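Local coordinates for centrosome-associated zinc finger protein CP190 (Drosophila melanogaster, PDB 6ER1) that is recruited by insulator DNA-binding proteins to organise chromatin domains and their boundaries, and homodimerises through its N-terminal BTB domain, at residues A[37-42]-A[47-52]; A[55-60]-A[117-122]; A[62-67]-A[76-81]; A[91-96]-A[113-118]. One frame throughout, in Å; residues are numbered along the deposited sequence.

All four contacts belong to the BTB/POZ domain. Interaction 1 comes first along the chain: it is the 37-40/46-49 hairpin at the edge of the small sheet, whose second strand runs into helix 51-57. Interaction 2 starts on that helix and closes a long loop onto helix 118-124; interaction 3, which packs helix 60-67 on the 76-81 loop, is nested inside it. Interaction 4 joins helix 83-95 to the end of helix 105-115 and shares Met117 with interaction 2, their centres about 4 Å apart. Interaction 1 lies about 11 Å from interaction 3, centre to centre, joined to it by the Arg51-Glu65 salt bridge. Residues of interactions 1, 2 and 4 pack against the second subunit, so these parts of the domain also serve the homodimer.

Interaction 1: residues A[37-42]-A[47-52]; sequences LTLQFR and LKVHRL
Leu37 and Val49 sit side by side on the same face of an antiparallel hairpin, Leu37 CB packing on Val49 CG2 at 3.8 Å. With CG of Leu37 anti to its backbone N (chi1 176°), CG and CD2 of the leucine also run along that one methyl. Two rungs on, Leu47 pairs with Leu39 on this face; its CB approaches Phe41 CE2 at 4.1 Å, the ring set obliquely to it. Helix 83-95 adds Val90 and Tyr94 against Val49. Four backbone bonds join the strands: Leu39 N donates to Leu47 O at 2.9 Å with an N-H...O angle of 171°, Leu47 N returns a bond to Leu39 O, and Val49 N and Leu37 O make another. The bond from Leu37 N to Val49 O is longer, at 3.3 Å, and more bent. On the other face, Thr38 OG1 lies 3.7 Å from Lys48 CG, and the extended lysine runs alongside the threonine. A glycine in place of Thr38 would remove both the hydroxyl and the methyl flanking those methylenes, and the lysine chain would probably be freer to swing. At the far end Arg51 turns back, one face of its guanidinium over Leu37 CB, while its charge is paired with Glu65. The hairpin is thus two-sided: apolar residues toward the helices, and a threonine-lysine pair on the more open side.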
loop_
_atom_site.group_PDB
_atom_site.type_symbol
_atom_site.label_atom_id
_atom_site.label_comp_id
_atom_site.label_asym_id
_atom_site.label_seq_id
_atom_site.Cartn_x
_atom_site.Cartn_y
_atom_site.Cartn_z
ATOM N N LEU A 37 11.763 0.864 -3.372
ATOM C CA LEU A 37 12.311 1.912 -4.225
ATOM C C LEU A 37 13.132 2.852 -3.344
ATOM O O LEU A 37 12.617 3.369 -2.334
ATOM C CB LEU A 37 11.206 2.668 -4.923
ATOM C CG LEU A 37 11.596 3.857 -5.794
ATOM C CD1 LEU A 37 12.635 3.530 -6.849
ATOM C CD2 LEU A 37 10.361 4.459 -6.435
ATOM N N THR A 38 14.405 3.074 -3.705
ATOM C CA THR A 38 15.294 3.941 -2.976
ATOM C C THR A 38 15.594 5.131 -3.860
ATOM O O THR A 38 16.113 4.960 -4.978
ATOM C CB THR A 38 16.581 3.214 -2.567
ATOM O OG1 THR A 38 16.247 2.087 -1.738
ATOM C CG2 THR A 38 17.547 4.116 -1.804
ATOM N N LEU A 39 15.251 6.328 -3.365
ATOM C CA LEU A 39 15.508 7.579 -4.074
ATOM C C LEU A 39 16.793 8.176 -3.552
ATOM O O LEU A 39 16.980 8.287 -2.340
ATOM C CB LEU A 39 14.386 8.578 -3.835
ATOM C CG LEU A 39 12.972 8.030 -4.008
ATOM C CD1 LEU A 39 11.957 9.080 -3.677
ATOM C CD2 LEU A 39 12.752 7.505 -5.410
ATOM N N GLN A 40 17.691 8.558 -4.447
ATOM C CA GLN A 40 18.970 9.142 -4.060
ATOM C C GLN A 40 19.122 10.578 -4.539
ATOM O O GLN A 40 18.958 10.842 -5.750
ATOM C CB GLN A 40 20.125 8.266 -4.535
ATOM C CG GLN A 40 21.477 8.785 -4.032
ATOM C CD GLN A 40 22.571 7.773 -4.158
ATOM O OE1 GLN A 40 22.407 6.621 -3.777
ATOM N NE2 GLN A 40 23.711 8.200 -4.690
ATOM N N PHE A 41 19.479 11.458 -3.591
ATOM C CA PHE A 41 19.670 12.877 -3.840
ATOM C C PHE A 41 21.123 13.226 -4.186
ATOM O O PHE A 41 22.025 12.390 -4.035
ATOM C CB PHE A 41 19.081 13.674 -2.674
ATOM C CG PHE A 41 17.637 13.384 -2.441
ATOM C CD1 PHE A 41 16.699 13.773 -3.369
ATOM C CD2 PHE A 41 17.218 12.739 -1.302
ATOM C CE1 PHE A 41 15.352 13.513 -3.163
ATOM C CE2 PHE A 41 15.893 12.494 -1.070
ATOM C CZ PHE A 41 14.937 12.871 -2.009
ATOM N N ARG A 42 21.344 14.450 -4.649
ATOM C CA ARG A 42 22.673 14.890 -5.110
ATOM C C ARG A 42 23.709 14.829 -3.994
ATOM O O ARG A 42 24.895 14.544 -4.255
ATOM C CB ARG A 42 22.621 16.306 -5.707
ATOM C CG ARG A 42 21.913 16.396 -7.055
ATOM C CD ARG A 42 22.078 17.785 -7.690
ATOM N NE ARG A 42 23.425 17.978 -8.224
ATOM C CZ ARG A 42 23.830 19.080 -8.859
ATOM N NH1 ARG A 42 25.077 19.167 -9.292
ATOM N NH2 ARG A 42 23.002 20.101 -9.071
ATOM N N LEU A 47 16.048 8.303 0.397
ATOM C CA LEU A 47 14.699 8.184 0.944
ATOM C C LEU A 47 14.104 6.884 0.386
ATOM O O LEU A 47 13.979 6.726 -0.838
ATOM C CB LEU A 47 13.844 9.369 0.515
ATOM C CG LEU A 47 12.397 9.422 0.990
ATOM C CD1 LEU A 47 12.303 9.373 2.503
ATOM C CD2 LEU A 47 11.645 10.602 0.431
ATOM N N LYS A 48 13.739 5.967 1.275
ATOM C CA LYS A 48 13.156 4.672 0.876
ATOM C C LYS A 48 11.647 4.717 0.940
ATOM O O LYS A 48 11.090 5.156 1.947
ATOM C CB LYS A 48 13.684 3.553 1.752
ATOM C CG LYS A 48 15.178 3.380 1.550
ATOM C CD LYS A 48 15.838 2.286 2.343
ATOM C CE LYS A 48 17.311 2.209 1.913
ATOM N NZ LYS A 48 18.082 1.135 2.593
ATOM N N VAL A 49 10.988 4.246 -0.119
ATOM C CA VAL A 49 9.563 4.416 -0.265
ATOM C C VAL A 49 8.969 3.100 -0.818
ATOM O O VAL A 49 9.677 2.158 -1.180
ATOM C CB VAL A 49 9.256 5.614 -1.207
ATOM C CG1 VAL A 49 9.801 6.907 -0.667
ATOM C CG2 VAL A 49 9.797 5.369 -2.608
ATOM N N HIS A 50 7.651 3.107 -0.937
ATOM C CA HIS A 50 6.853 2.031 -1.574
ATOM C C HIS A 50 6.362 2.500 -2.914
ATOM O O HIS A 50 5.596 3.462 -2.984
ATOM C CB HIS A 50 5.671 1.652 -0.710
ATOM C CG HIS A 50 6.024 1.237 0.678
ATOM N ND1 HIS A 50 6.014 2.132 1.737
ATOM C CD2 HIS A 50 6.443 0.054 1.193
ATOM C CE1 HIS A 50 6.381 1.516 2.838
ATOM N NE2 HIS A 50 6.658 0.254 2.541
ATOM N N ARG A 51 6.764 1.815 -3.976
ATOM C CA ARG A 51 6.367 2.158 -5.338
ATOM C C ARG A 51 4.858 2.336 -5.473
ATOM O O ARG A 51 4.422 3.304 -6.119
ATOM C CB ARG A 51 6.881 1.117 -6.299
ATOM C CG ARG A 51 6.900 1.539 -7.734
ATOM C CD ARG A 51 7.491 0.433 -8.619
ATOM N NE ARG A 51 8.958 0.446 -8.540
ATOM C CZ ARG A 51 9.720 -0.427 -7.891
ATOM N NH1 ARG A 51 9.193 -1.449 -7.229
ATOM N NH2 ARG A 51 11.049 -0.279 -7.903
ATOM N N LEU A 52 4.078 1.425 -4.868
ATOM C CA LEU A 52 2.641 1.479 -5.022
ATOM C C LEU A 52 2.040 2.713 -4.390
ATOM O O LEU A 52 1.011 3.212 -4.891
ATOM C CB LEU A 52 2.021 0.201 -4.518
ATOM C CG LEU A 52 1.738 -0.096 -3.066
ATOM C CD1 LEU A 52 0.576 0.750 -2.553
ATOM C CD2 LEU A 52 1.382 -1.556 -2.848
#

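Interaction 2: residues A[55-60]-A[117-122]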
loop_
_atom_site.group_PDB
_atom_site.type_symbol
_atom_site.label_atom_id
_atom_site.label_comp_id
_atom_site.label_asym_id
_atom_site.label_seq_id
_atom_site.Cartn_x
_atom_site.Cartn_y
_atom_site.Cartn_z
ATOM N N SER A 55 2.656 5.535 -6.804
ATOM C CA SER A 55 1.867 5.318 -8.034
ATOM C C SER A 55 0.376 5.663 -7.874
ATOM O O SER A 55 -0.306 5.935 -8.863
ATOM C CB SER A 55 1.980 3.896 -8.522
ATOM O OG SER A 55 3.353 3.541 -8.764
ATOM N N ALA A 56 -0.128 5.676 -6.642
ATOM C CA ALA A 56 -1.543 6.052 -6.422
ATOM C C ALA A 56 -1.817 7.511 -6.809
ATOM O O ALA A 56 -2.955 7.858 -7.112
ATOM C CB ALA A 56 -1.915 5.845 -4.980
ATOM N N CYS A 57 -0.758 8.329 -6.707
ATOM C CA CYS A 57 -0.867 9.788 -6.964
ATOM C C CYS A 57 -0.322 10.272 -8.273
ATOM O O CYS A 57 -0.685 11.389 -8.744
ATOM C CB CYS A 57 -0.184 10.613 -5.870
ATOM S SG CYS A 57 -1.079 10.567 -4.316
ATOM N N THR A 58 0.607 9.518 -8.836
ATOM C CA THR A 58 1.349 10.004 -10.011
ATOM C C THR A 58 1.950 8.858 -10.807
ATOM O O THR A 58 2.202 7.798 -10.249
ATOM C CB THR A 58 2.479 10.974 -9.571
ATOM O OG1 THR A 58 3.081 11.620 -10.704
ATOM C CG2 THR A 58 3.537 10.260 -8.722
ATOM N N ASP A 59 2.255 9.101 -12.073
ATOM C CA ASP A 59 3.124 8.186 -12.840
ATOM C C ASP A 59 4.562 8.728 -13.021
ATOM O O ASP A 59 5.395 8.102 -13.667
ATOM C CB ASP A 59 2.528 7.858 -14.200
ATOM C CG ASP A 59 1.331 6.949 -14.087
ATOM O OD1 ASP A 59 1.515 5.892 -13.457
ATOM O OD2 ASP A 59 0.253 7.345 -14.577
ATOM N N TYR A 60 4.868 9.837 -12.375
ATOM C CA TYR A 60 6.185 10.470 -12.578
ATOM C C TYR A 60 7.328 9.591 -12.092
ATOM O O TYR A 60 8.374 9.512 -12.725
ATOM C CB TYR A 60 6.199 11.791 -11.906
ATOM C CG TYR A 60 7.434 12.621 -12.170
ATOM C CD1 TYR A 60 7.626 13.310 -13.369
ATOM C CD2 TYR A 60 8.388 12.769 -11.167
ATOM C CE1 TYR A 60 8.753 14.127 -13.563
ATOM C CE2 TYR A 60 9.478 13.610 -11.317
ATOM C CZ TYR A 60 9.672 14.277 -12.497
ATOM O OH TYR A 60 10.804 15.065 -12.618
ATOM N N MET A 117 0.619 15.610 -11.049
ATOM C CA MET A 117 0.073 15.057 -9.859
ATOM C C MET A 117 -1.193 15.778 -9.512
ATOM O O MET A 117 -1.280 16.663 -8.651
ATOM C CB MET A 117 1.089 15.092 -8.705
ATOM C CG MET A 117 0.654 14.380 -7.468
ATOM S SD MET A 117 2.048 14.314 -6.304
ATOM C CE MET A 117 1.239 13.750 -4.847
ATOM N N THR A 118 -2.292 15.358 -10.174
ATOM C CA THR A 118 -3.537 16.035 -10.103
ATOM C C THR A 118 -4.061 16.270 -8.694
ATOM O O THR A 118 -4.585 17.366 -8.382
ATOM C CB THR A 118 -4.590 15.211 -10.928
ATOM O OG1 THR A 118 -4.048 15.023 -12.245
ATOM C CG2 THR A 118 -5.917 15.926 -11.019
ATOM N N VAL A 119 -3.960 15.248 -7.842
ATOM C CA VAL A 119 -4.523 15.386 -6.510
ATOM C C VAL A 119 -3.800 16.518 -5.715
ATOM O O VAL A 119 -4.423 17.196 -4.940
ATOM C CB VAL A 119 -4.548 14.067 -5.729
ATOM C CG1 VAL A 119 -3.181 13.519 -5.453
ATOM C CG2 VAL A 119 -5.433 14.119 -4.490
ATOM N N LEU A 120 -2.515 16.648 -5.949
ATOM C CA LEU A 120 -1.733 17.715 -5.241
ATOM C C LEU A 120 -2.000 19.086 -5.888
ATOM O O LEU A 120 -2.090 20.107 -5.178
ATOM C CB LEU A 120 -0.255 17.340 -5.266
ATOM C CG LEU A 120 0.667 18.378 -4.597
ATOM C CD1 LEU A 120 0.198 18.618 -3.175
ATOM C CD2 LEU A 120 2.059 17.789 -4.688
ATOM N N LEU A 121 -2.099 19.115 -7.217
ATOM C CA LEU A 121 -2.518 20.365 -7.906
ATOM C C LEU A 121 -3.822 20.910 -7.355
ATOM O O LEU A 121 -3.941 22.110 -7.063
ATOM C CB LEU A 121 -2.668 20.122 -9.420
ATOM C CG LEU A 121 -1.335 19.869 -10.111
ATOM C CD1 LEU A 121 -1.434 19.256 -11.502
ATOM C CD2 LEU A 121 -0.524 21.140 -10.168
ATOM N N LYS A 122 -4.818 20.043 -7.243
ATOM C CA LYS A 122 -6.098 20.454 -6.723
ATOM C C LYS A 122 -5.968 21.002 -5.297
ATOM O O LYS A 122 -6.578 22.015 -4.943
ATOM C CB LYS A 122 -7.078 19.263 -6.806
ATOM C CG LYS A 122 -7.483 18.984 -8.228
ATOM C CD LYS A 122 -8.584 17.939 -8.302
ATOM C CE LYS A 122 -8.938 17.588 -9.737
ATOM N NZ LYS A 122 -9.668 16.296 -9.784
HETATM O O HOH W 1 -3.170 12.562 -8.727
#
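Met117 reaches from the start of helix 118-124 to Cys57, in the last turn of helix 51-57, and in the conformer described here (one of two modelled) its chain runs out straight. Its CB lies 4.1 Å from Cys57 O. The next carbon, CG, comes closer to that carbonyl, 3.5 Å from Cys57 O, and also faces Thr58 CB more distantly. SD carries the extended chain past the cysteine, a course set at the first torsion (chi1 -173°), which sends CG out opposite the Met117 amide nitrogen. At the tip, CE rests 3.6 Å from Cys57 CB, with SG of the same cysteine a little farther off. That sulfur turns toward the new helix, where Val119 CG1 meets Cys57 SG at 3.8 Å. The polar link is made by a water: it donates to Cys57 O at 2.7 Å and accepts from Val119 N at 2.9 Å, so a carbonyl in the last turn of one helix and an amide in the first turn of another are joined through one molecule. Just after Cys57, Thr58 OG1 accepts from Tyr60 N, an ST turn that leads the chain into helix 60-67. Trp17 of the second subunit packs on both Cys57 and Val119, consistent with the BTB/POZ homodimer, in which the N-terminal segment of one subunit packs on the other.

Interaction 3: residues A[62-67]-A[76-81]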
loop_
_atom_site.group_PDB
_atom_site.type_symbol
_atom_site.label_atom_id
_atom_site.label_comp_id
_atom_site.label_asym_id
_atom_site.label_seq_id
_atom_site.Cartn_x
_atom_site.Cartn_y
_atom_site.Cartn_z
ATOM N N ASN A 62 7.292 6.399 -12.061
ATOM C CA ASN A 62 7.386 5.375 -13.090
ATOM C C ASN A 62 8.290 5.839 -14.245
ATOM O O ASN A 62 9.162 5.114 -14.703
ATOM C CB ASN A 62 6.015 4.903 -13.613
ATOM C CG ASN A 62 5.200 4.173 -12.559
ATOM O OD1 ASN A 62 5.734 3.402 -11.776
ATOM N ND2 ASN A 62 3.887 4.374 -12.583
ATOM N N VAL A 63 8.089 7.073 -14.669
ATOM C CA VAL A 63 8.922 7.594 -15.760
ATOM C C VAL A 63 10.364 7.782 -15.340
ATOM O O VAL A 63 11.259 7.496 -16.126
ATOM C CB VAL A 63 8.277 8.826 -16.467
ATOM C CG1 VAL A 63 9.264 9.897 -16.893
ATOM C CG2 VAL A 63 7.535 8.335 -17.701
ATOM N N LEU A 64 10.577 8.218 -14.089
ATOM C CA LEU A 64 11.969 8.315 -13.568
ATOM C C LEU A 64 12.661 6.938 -13.578
ATOM O O LEU A 64 13.796 6.823 -13.979
ATOM C CB LEU A 64 11.965 8.911 -12.156
ATOM C CG LEU A 64 11.499 10.337 -11.974
ATOM C CD1 LEU A 64 11.758 10.792 -10.545
ATOM C CD2 LEU A 64 12.103 11.281 -12.999
ATOM N N GLU A 65 11.934 5.883 -13.194
ATOM C CA GLU A 65 12.521 4.568 -13.211
ATOM C C GLU A 65 12.849 4.076 -14.621
ATOM O O GLU A 65 13.765 3.284 -14.779
ATOM C CB GLU A 65 11.588 3.580 -12.532
ATOM C CG GLU A 65 11.611 3.696 -11.034
ATOM C CD GLU A 65 11.025 2.472 -10.387
ATOM O OE1 GLU A 65 11.821 1.579 -10.009
ATOM O OE2 GLU A 65 9.787 2.418 -10.277
ATOM N N GLN A 66 12.086 4.531 -15.619
ATOM C CA GLN A 66 12.367 4.236 -17.022
ATOM C C GLN A 66 13.529 5.051 -17.624
ATOM O O GLN A 66 14.093 4.640 -18.612
ATOM C CB GLN A 66 11.106 4.466 -17.889
ATOM C CG GLN A 66 9.909 3.587 -17.589
ATOM C CD GLN A 66 10.198 2.148 -17.892
ATOM O OE1 GLN A 66 10.520 1.811 -19.023
ATOM N NE2 GLN A 66 10.146 1.300 -16.876
ATOM N N THR A 67 13.887 6.195 -17.035
ATOM C CA THR A 67 14.752 7.177 -17.713
ATOM C C THR A 67 15.954 7.678 -16.944
ATOM O O THR A 67 16.793 8.437 -17.501
ATOM C CB THR A 67 13.943 8.424 -18.104
ATOM O OG1 THR A 67 13.446 9.066 -16.927
ATOM C CG2 THR A 67 12.855 8.084 -19.104
ATOM N N ILE A 76 18.661 7.592 -9.134
ATOM C CA ILE A 76 19.290 8.920 -9.025
ATOM C C ILE A 76 18.275 9.991 -9.450
ATOM O O ILE A 76 17.846 10.069 -10.625
ATOM C CB ILE A 76 20.529 9.022 -9.908
ATOM C CG1 ILE A 76 21.553 7.956 -9.507
ATOM C CG2 ILE A 76 21.096 10.420 -9.856
ATOM C CD1 ILE A 76 21.934 7.966 -8.036
ATOM N N MET A 77 17.849 10.792 -8.496
ATOM C CA MET A 77 16.848 11.809 -8.765
ATOM C C MET A 77 17.402 12.910 -9.677
ATOM O O MET A 77 18.563 13.286 -9.550
ATOM C CB MET A 77 16.392 12.454 -7.457
ATOM C CG MET A 77 15.578 11.505 -6.579
ATOM S SD MET A 77 14.059 10.866 -7.301
ATOM C CE MET A 77 14.566 9.366 -8.111
ATOM N N PRO A 78 16.584 13.431 -10.587
ATOM C CA PRO A 78 17.009 14.559 -11.397
ATOM C C PRO A 78 17.320 15.828 -10.602
ATOM O O PRO A 78 16.869 16.002 -9.468
ATOM C CB PRO A 78 15.847 14.785 -12.355
ATOM C CG PRO A 78 14.815 13.794 -12.038
ATOM C CD PRO A 78 15.211 12.993 -10.877
ATOM N N ASN A 79 18.106 16.712 -11.208
ATOM C CA ASN A 79 18.527 17.953 -10.537
ATOM C C ASN A 79 17.376 18.828 -10.088
ATOM O O ASN A 79 17.467 19.461 -9.029
ATOM C CB ASN A 79 19.439 18.746 -11.450
ATOM C CG ASN A 79 20.756 18.059 -11.673
ATOM O OD1 ASN A 79 21.198 17.241 -10.868
ATOM N ND2 ASN A 79 21.407 18.404 -12.770
ATOM N N GLU A 80 16.272 18.801 -10.836
ATOM C CA GLU A 80 15.108 19.624 -10.486
ATOM C C GLU A 80 14.183 18.979 -9.473
ATOM O O GLU A 80 13.156 19.584 -9.149
ATOM C CB GLU A 80 14.262 20.006 -11.726
ATOM C CG GLU A 80 13.401 18.897 -12.380
ATOM C CD GLU A 80 14.157 18.114 -13.425
ATOM O OE1 GLU A 80 15.420 18.050 -13.338
ATOM O OE2 GLU A 80 13.481 17.551 -14.302
ATOM N N PHE A 81 14.529 17.786 -8.964
ATOM C CA PHE A 81 13.610 17.012 -8.143
ATOM C C PHE A 81 14.374 16.459 -6.952
ATOM O O PHE A 81 14.678 15.276 -6.843
ATOM C CB PHE A 81 12.995 15.897 -9.022
ATOM C CG PHE A 81 11.772 15.234 -8.463
ATOM C CD1 PHE A 81 10.613 15.941 -8.260
ATOM C CD2 PHE A 81 11.759 13.858 -8.233
ATOM C CE1 PHE A 81 9.448 15.316 -7.831
ATOM C CE2 PHE A 81 10.594 13.231 -7.813
ATOM C CZ PHE A 81 9.443 13.960 -7.586
#
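Leu64, on helix 60-67, is the one residue of its segment that reaches the 76-81 loop, and its two methyls divide the work. CD1 goes to Phe81 and Met77: it stands 3.8 Å from Phe81 CD2 and equally near CE2, inclined to the ring, and it meets Met77 SD at 4.0 Å. The methionine points its CB away from the helix, yet bends at chi2 and chi3 so that its sulfur and CE both come back to that methyl. CD2 takes the other side, touching Pro78 CG at 3.8 Å. Phe81 is fixed further by Tyr60, edge to face, and the type I turn from Pro78 to Phe81 closes with Phe81 N bonded to Pro78 O at 3.0 Å. On the looser, solvent side Val63, Gln66 and Thr67 are exposed and do not touch the loop, and Asn79 and Glu80 are exposed too; Thr67 OG1 donates to Val63 O, within its own helix. An alanine in place of Leu64 would remove both methyls and would probably open a gap between Met77, Pro78 and Phe81. Between these two segments the contact is wholly apolar, so the fit depends on shape rather than on directed bonds.

Interaction 4: residues A[91-96]-A[113-118]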
loop_
_atom_site.group_PDB
_atom_site.type_symbol
_atom_site.label_atom_id
_atom_site.label_comp_id
_atom_site.label_asym_id
_atom_site.label_seq_id
_atom_site.Cartn_x
_atom_site.Cartn_y
_atom_site.Cartn_z
ATOM N N ASN A 91 5.684 12.740 1.741
ATOM C CA ASN A 91 4.913 12.691 2.964
ATOM C C ASN A 91 3.395 12.916 2.736
ATOM O O ASN A 91 2.532 12.270 3.389
ATOM C CB ASN A 91 5.449 13.667 4.004
ATOM C CG ASN A 91 6.796 13.251 4.620
ATOM O OD1 ASN A 91 7.113 12.081 4.698
ATOM N ND2 ASN A 91 7.528 14.209 5.135
ATOM N N PHE A 92 3.081 13.790 1.793
ATOM C CA PHE A 92 1.697 13.995 1.337
ATOM C C PHE A 92 1.125 12.692 0.770
ATOM O O PHE A 92 -0.023 12.318 1.128
ATOM C CB PHE A 92 1.602 15.111 0.304
ATOM C CG PHE A 92 0.286 15.207 -0.378
ATOM C CD1 PHE A 92 -0.836 15.680 0.234
ATOM C CD2 PHE A 92 0.178 14.671 -1.630
ATOM C CE1 PHE A 92 -2.056 15.673 -0.411
ATOM C CE2 PHE A 92 -1.036 14.667 -2.296
ATOM C CZ PHE A 92 -2.146 15.189 -1.692
ATOM N N MET A 93 1.907 11.994 -0.039
ATOM C CA MET A 93 1.352 10.738 -0.629
ATOM C C MET A 93 0.987 9.725 0.429
ATOM O O MET A 93 -0.011 8.969 0.275
ATOM C CB MET A 93 2.331 10.124 -1.596
ATOM C CG MET A 93 2.575 10.948 -2.800
ATOM S SD MET A 93 4.039 10.319 -3.653
ATOM C CE MET A 93 3.784 10.912 -5.163
ATOM N N TYR A 94 1.704 9.675 1.546
ATOM C CA TYR A 94 1.426 8.744 2.654
ATOM C C TYR A 94 0.313 9.184 3.595
ATOM O O TYR A 94 -0.291 8.352 4.287
ATOM C CB TYR A 94 2.673 8.459 3.475
ATOM C CG TYR A 94 3.619 7.465 2.836
ATOM C CD1 TYR A 94 4.564 7.840 1.911
ATOM C CD2 TYR A 94 3.509 6.102 3.125
ATOM C CE1 TYR A 94 5.397 6.923 1.298
ATOM C CE2 TYR A 94 4.342 5.181 2.526
ATOM C CZ TYR A 94 5.281 5.579 1.601
ATOM O OH TYR A 94 6.141 4.681 1.033
ATOM N N THR A 95 -0.003 10.466 3.598
ATOM C CA THR A 95 -0.858 11.013 4.651
ATOM C C THR A 95 -2.064 11.833 4.240
ATOM O O THR A 95 -3.025 11.911 5.018
ATOM C CB THR A 95 -0.059 11.928 5.626
ATOM O OG1 THR A 95 0.388 13.090 4.949
ATOM C CG2 THR A 95 1.121 11.221 6.252
ATOM N N GLY A 96 -2.016 12.449 3.065
ATOM C CA GLY A 96 -2.974 13.445 2.650
ATOM C C GLY A 96 -2.756 14.861 3.115
ATOM O O GLY A 96 -3.528 15.737 2.746
ATOM N N LYS A 113 2.931 20.268 -11.215
ATOM C CA LYS A 113 2.600 20.391 -12.640
ATOM C C LYS A 113 3.521 19.583 -13.479
ATOM O O LYS A 113 3.039 18.831 -14.448
ATOM C CB LYS A 113 2.568 21.867 -13.123
ATOM C CG LYS A 113 1.434 22.698 -12.577
ATOM C CD LYS A 113 1.568 24.136 -13.067
ATOM C CE LYS A 113 0.337 25.026 -12.878
ATOM N NZ LYS A 113 -0.463 25.431 -14.050
ATOM N N GLU A 114 4.791 19.477 -13.239
ATOM C CA GLU A 114 5.712 18.658 -13.988
ATOM C C GLU A 114 5.358 17.172 -13.823
ATOM O O GLU A 114 5.560 16.413 -14.811
ATOM C CB GLU A 114 7.167 18.943 -13.463
ATOM C CG GLU A 114 8.248 18.018 -14.008
ATOM C CD GLU A 114 9.689 18.402 -13.779
ATOM O OE1 GLU A 114 9.915 19.604 -13.576
ATOM O OE2 GLU A 114 10.603 17.504 -13.887
ATOM N N MET A 115 4.886 16.779 -12.681
ATOM C CA MET A 115 4.561 15.390 -12.354
ATOM C C MET A 115 3.158 15.048 -12.867
ATOM O O MET A 115 2.826 13.852 -12.892
ATOM C CB MET A 115 4.520 15.152 -10.859
ATOM C CG MET A 115 5.848 15.369 -10.153
ATOM S SD MET A 115 5.674 15.277 -8.348
ATOM C CE MET A 115 5.498 13.539 -8.190
ATOM N N ASN A 116 2.384 16.035 -13.209
ATOM C CA ASN A 116 0.923 15.951 -13.432
ATOM C C ASN A 116 0.296 15.303 -12.269
ATOM O O ASN A 116 -0.610 14.405 -12.409
ATOM C CB ASN A 116 0.512 15.288 -14.758
ATOM C CG ASN A 116 -0.882 15.684 -15.106
ATOM O OD1 ASN A 116 -1.284 16.836 -15.005
ATOM N ND2 ASN A 116 -1.705 14.635 -15.498
ATOM N N MET A 117 0.619 15.610 -11.049
ATOM C CA MET A 117 0.073 15.057 -9.859
ATOM C C MET A 117 -1.193 15.778 -9.512
ATOM O O MET A 117 -1.280 16.663 -8.651
ATOM C CB MET A 117 1.089 15.092 -8.705
ATOM C CG MET A 117 0.654 14.380 -7.468
ATOM S SD MET A 117 2.048 14.314 -6.304
ATOM C CE MET A 117 1.239 13.750 -4.847
ATOM N N THR A 118 -2.292 15.358 -10.174
ATOM C CA THR A 118 -3.537 16.035 -10.103
ATOM C C THR A 118 -4.061 16.270 -8.694
ATOM O O THR A 118 -4.585 17.366 -8.382
ATOM C CB THR A 118 -4.590 15.211 -10.928
ATOM O OG1 THR A 118 -4.048 15.023 -12.245
ATOM C CG2 THR A 118 -5.917 15.926 -11.019
#
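Phe92 and Met93 are turned by different first torsions toward one methyl, Met117 CE in the conformer given. A chi1 of 169° swings the ring out opposite the Phe92 amide nitrogen, whereas Met93 has CG beside its own N (chi1 -66°) and then runs extended. The result is that Met117 CE comes in at the edge of the phenylalanine ring, in its plane, 3.5 Å from both Phe92 CD2 and CE2. Met93 crosses Met117 at a slant and touches its methyl at two points: Met93 CG lies 3.7 Å from Met117 CE, and Met93 CE comes within 3.8 Å of it. Farther out, Met115 CE only grazes Met93 CE at 4.4 Å. Three flexible thioether chains and a ring edge thus fill this spot. Between Met115 and Met117 the chain leaves one helix and enters the next: helix 105-115 ends in a Schellman motif at Asn116, and Met117 is the centre of an inverse gamma turn. Helix 83-95 lies in the middle of these neighbours: Met93 also packs on Leu54 of helix 51-57 and on Phe61 of helix 60-67, Phe92 leans on Leu120 of helix 118-124, and Trp17 of the second subunit meets the Phe92 ring and donates to Met93 O.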